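Local coordinates for rhamnosidase B (Bacillus sp., PDB 2OKX), which hydrolyses terminal alpha-L-rhamnose residues from rhamnosides as an alpha-L-rhamnosidase of glycoside hydrolase family 78, at residues Val586-Phe591 and Arg638-His643. Numbering follows the deposited sequence.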
ATOM      1  N   VAL A 586     -14.320   6.474   8.888  1.00 14.44           N
ATOM      2  CA  VAL A 586     -14.344   5.291   9.741  1.00 16.07           C
ATOM      3  C   VAL A 586     -13.467   5.568  10.956  1.00 16.10           C
ATOM      4  O   VAL A 586     -13.838   5.271  12.092  1.00 17.12           O
ATOM      5  CB  VAL A 586     -13.814   4.056   9.003  1.00 15.61           C
ATOM      6  CG1 VAL A 586     -13.793   2.858   9.937  1.00 14.22           C
ATOM      7  CG2 VAL A 586     -14.696   3.769   7.797  1.00 16.84           C
ATOM      8  N   ASN A 587     -12.306   6.157  10.704  1.00 15.94           N
ATOM      9  CA  ASN A 587     -11.371   6.510  11.764  1.00 16.26           C
ATOM     10  C   ASN A 587     -12.027   7.395  12.830  1.00 14.27           C
ATOM     11  O   ASN A 587     -11.816   7.195  14.027  1.00 14.47           O
ATOM     12  CB  ASN A 587     -10.163   7.234  11.161  1.00 15.93           C
ATOM     13  CG  ASN A 587      -9.513   8.194  12.134  1.00 18.30           C
ATOM     14  OD1 ASN A 587      -8.959   7.787  13.155  1.00 18.23           O
ATOM     15  ND2 ASN A 587      -9.584   9.487  11.824  1.00 16.32           N
ATOM     16  N   TYR A 588     -12.819   8.372  12.398  1.00 15.16           N
ATOM     17  CA  TYR A 588     -13.484   9.271  13.345  1.00 15.55           C
ATOM     18  C   TYR A 588     -14.348   8.490  14.327  1.00 15.72           C
ATOM     19  O   TYR A 588     -14.421   8.820  15.514  1.00 14.50           O
ATOM     20  CB  TYR A 588     -14.373  10.288  12.599  1.00 15.67           C
ATOM     21  CG  TYR A 588     -13.631  11.288  11.736  1.00 15.21           C
ATOM     22  CD1 TYR A 588     -14.219  11.802  10.582  1.00 16.12           C
ATOM     23  CD2 TYR A 588     -12.347  11.719  12.068  1.00 17.61           C
ATOM     24  CE1 TYR A 588     -13.552  12.713   9.774  1.00 18.36           C
ATOM     25  CE2 TYR A 588     -11.665  12.640  11.265  1.00 19.56           C
ATOM     26  CZ  TYR A 588     -12.275  13.127  10.116  1.00 19.32           C
ATOM     27  OH  TYR A 588     -11.602  13.997   9.288  1.00 19.84           O
ATOM     28  N   TYR A 589     -15.014   7.452  13.835  1.00 15.92           N
ATOM     29  CA  TYR A 589     -15.880   6.674  14.707  1.00 16.06           C
ATOM     30  C   TYR A 589     -15.206   5.573  15.516  1.00 16.69           C
ATOM     31  O   TYR A 589     -15.627   5.293  16.637  1.00 16.43           O
ATOM     32  CB  TYR A 589     -17.049   6.087  13.907  1.00 16.02           C
ATOM     33  CG  TYR A 589     -18.207   7.056  13.749  1.00 15.05           C
ATOM     34  CD1 TYR A 589     -18.081   8.201  12.967  1.00 14.24           C
ATOM     35  CD2 TYR A 589     -19.416   6.843  14.415  1.00 16.05           C
ATOM     36  CE1 TYR A 589     -19.131   9.118  12.851  1.00 15.96           C
ATOM     37  CE2 TYR A 589     -20.475   7.753  14.305  1.00 14.53           C
ATOM     38  CZ  TYR A 589     -20.322   8.885  13.523  1.00 16.77           C
ATOM     39  OH  TYR A 589     -21.358   9.786  13.406  1.00 18.34           O
ATOM     40  N   VAL A 590     -14.159   4.957  14.977  1.00 16.30           N
ATOM     41  CA  VAL A 590     -13.504   3.875  15.711  1.00 16.19           C
ATOM     42  C   VAL A 590     -12.257   4.260  16.508  1.00 15.90           C
ATOM     43  O   VAL A 590     -11.945   3.608  17.506  1.00 15.63           O
ATOM     44  CB  VAL A 590     -13.153   2.697  14.772  1.00 18.94           C
ATOM     45  CG1 VAL A 590     -14.387   2.296  13.967  1.00 16.83           C
ATOM     46  CG2 VAL A 590     -12.005   3.068  13.861  1.00 21.04           C
ATOM     47  N   PHE A 591     -11.554   5.309  16.083  1.00 14.87           N
ATOM     48  CA  PHE A 591     -10.344   5.746  16.785  1.00 15.55           C
ATOM     49  C   PHE A 591     -10.379   7.203  17.252  1.00 15.42           C
ATOM     50  O   PHE A 591      -9.978   7.503  18.378  1.00 16.31           O
ATOM     51  CB  PHE A 591      -9.109   5.532  15.905  1.00 14.69           C
ATOM     52  CG  PHE A 591      -8.873   4.098  15.535  1.00 16.18           C
ATOM     53  CD1 PHE A 591      -8.813   3.116  16.514  1.00 16.55           C
ATOM     54  CD2 PHE A 591      -8.710   3.730  14.202  1.00 17.50           C
ATOM     55  CE1 PHE A 591      -8.594   1.783  16.177  1.00 18.90           C
ATOM     56  CE2 PHE A 591      -8.490   2.400  13.852  1.00 15.86           C
ATOM     57  CZ  PHE A 591      -8.431   1.426  14.843  1.00 17.00           C
ATOM     58  N   ARG A 638     -13.730  19.179   3.485  1.00 22.66           N
ATOM     59  CA  ARG A 638     -14.940  19.726   4.074  1.00 25.32           C
ATOM     60  C   ARG A 638     -15.304  18.940   5.330  1.00 25.97           C
ATOM     61  O   ARG A 638     -15.581  19.517   6.380  1.00 26.08           O
ATOM     62  CB  ARG A 638     -16.113  19.647   3.094  1.00 26.03           C
ATOM     63  CG  ARG A 638     -17.429  20.041   3.753  1.00 30.44           C
ATOM     64  CD  ARG A 638     -18.639  19.852   2.866  1.00 34.66           C
ATOM     65  NE  ARG A 638     -19.851  20.237   3.585  1.00 38.34           N
ATOM     66  CZ  ARG A 638     -21.062  20.316   3.041  1.00 41.02           C
ATOM     67  NH1 ARG A 638     -21.239  20.033   1.758  1.00 43.57           N
ATOM     68  NH2 ARG A 638     -22.097  20.687   3.782  1.00 41.04           N
ATOM     69  N   GLU A 639     -15.302  17.615   5.213  1.00 25.19           N
ATOM     70  CA  GLU A 639     -15.652  16.760   6.340  1.00 23.28           C
ATOM     71  C   GLU A 639     -14.698  16.928   7.514  1.00 21.13           C
ATOM     72  O   GLU A 639     -15.117  16.881   8.666  1.00 20.99           O
ATOM     73  CB  GLU A 639     -15.723  15.302   5.880  1.00 22.79           C
ATOM     74  CG  GLU A 639     -16.949  15.035   5.019  1.00 23.01           C
ATOM     75  CD  GLU A 639     -16.966  13.660   4.383  1.00 22.67           C
ATOM     76  OE1 GLU A 639     -18.054  13.228   3.958  1.00 25.03           O
ATOM     77  OE2 GLU A 639     -15.902  13.017   4.291  1.00 24.45           O
ATOM     78  N   TYR A 640     -13.419  17.144   7.226  1.00 20.16           N
ATOM     79  CA  TYR A 640     -12.435  17.338   8.282  1.00 20.90           C
ATOM     80  C   TYR A 640     -12.670  18.679   8.970  1.00 21.72           C
ATOM     81  O   TYR A 640     -12.609  18.782  10.195  1.00 20.64           O
ATOM     82  CB  TYR A 640     -11.014  17.313   7.711  1.00 19.48           C
ATOM     83  CG  TYR A 640      -9.962  17.696   8.724  1.00 20.32           C
ATOM     84  CD1 TYR A 640      -9.485  16.773   9.655  1.00 20.26           C
ATOM     85  CD2 TYR A 640      -9.465  19.000   8.776  1.00 23.37           C
ATOM     86  CE1 TYR A 640      -8.540  17.140  10.614  1.00 20.89           C
ATOM     87  CE2 TYR A 640      -8.523  19.378   9.730  1.00 21.64           C
ATOM     88  CZ  TYR A 640      -8.063  18.446  10.642  1.00 23.69           C
ATOM     89  OH  TYR A 640      -7.121  18.823  11.570  1.00 24.62           O
ATOM     90  N   ALA A 641     -12.920  19.710   8.169  1.00 22.18           N
ATOM     91  CA  ALA A 641     -13.164  21.045   8.702  1.00 22.79           C
ATOM     92  C   ALA A 641     -14.410  21.053   9.584  1.00 21.73           C
ATOM     93  O   ALA A 641     -14.437  21.706  10.630  1.00 23.27           O
ATOM     94  CB  ALA A 641     -13.325  22.043   7.555  1.00 22.09           C
ATOM     95  N   ALA A 642     -15.441  20.327   9.163  1.00 20.16           N
ATOM     96  CA  ALA A 642     -16.684  20.262   9.928  1.00 21.54           C
ATOM     97  C   ALA A 642     -16.528  19.410  11.189  1.00 21.09           C
ATOM     98  O   ALA A 642     -17.100  19.720  12.237  1.00 21.77           O
ATOM     99  CB  ALA A 642     -17.807  19.707   9.058  1.00 20.82           C
ATOM    100  N   HIS A 643     -15.745  18.341  11.079  1.00 21.07           N
ATOM    101  CA  HIS A 643     -15.512  17.435  12.198  1.00 20.17           C
ATOM    102  C   HIS A 643     -14.800  18.139  13.342  1.00 21.05           C
ATOM    103  O   HIS A 643     -15.222  18.062  14.501  1.00 20.05           O
ATOM    104  CB  HIS A 643     -14.658  16.247  11.738  1.00 18.65           C
ATOM    105  CG  HIS A 643     -14.328  15.280  12.831  1.00 19.59           C
ATOM    106  ND1 HIS A 643     -15.255  14.407  13.360  1.00 17.85           N
ATOM    107  CD2 HIS A 643     -13.172  15.052  13.500  1.00 17.62           C
ATOM    108  CE1 HIS A 643     -14.684  13.683  14.306  1.00 17.74           C
ATOM    109  NE2 HIS A 643     -13.421  14.054  14.412  1.00 17.71           N
TER
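Tyr588 and His643 stack face to face, centroids 3.8 Å apart and planes inclined by only 12°, joining the C-terminal parts of helices 577-590 and 627-644 in the alpha-barrel (six-hairpin glycosidase) domain of this rhamnosidase. Their side chains start from facing helices and run past each other in opposite directions, so the imidazole overlaps the phenol from its CB end, where His643 CE1 is 3.7 Å from Tyr588 CG, toward its hydroxyl end, where His643 CD2 is 3.6 Å from Tyr588 CE2. The closest approach is His643 NE2 to Tyr588 CD2, 3.5 Å. The imidazole reaches that far because its CG stands anti to the backbone N (chi1 178°), which carries the ring across to the other helix. Trp886, from the link between strands 879-881 and 888-891 that follow helix 868-876, meets the same His643 nearly at right angles.

The second kind of contact is plain van der Waals packing at the far end of the phenol. Tyr588 crosses Tyr640 at about a right angle and brings its hydroxyl to that ring's edge, near the ring plane. Val597 of helix 595-603 touches both tyrosines, so a third helix packs against the pair. Replacing Tyr588 by alanine removes the phenol, which is likely to leave the His643 imidazole without its stacking partner and open a gap beside Tyr640.

No hydrogen bond links the two segments directly, but the Glu639 carboxylate is salt-bridged to Arg581, an earlier residue of helix 577-590, so a charged pair also ties the two helices together. The phenol's tip ends against the other helix itself: Tyr588 OH lies 3.5 Å from Tyr640 CD1 and 3.6 Å from Tyr640 CA.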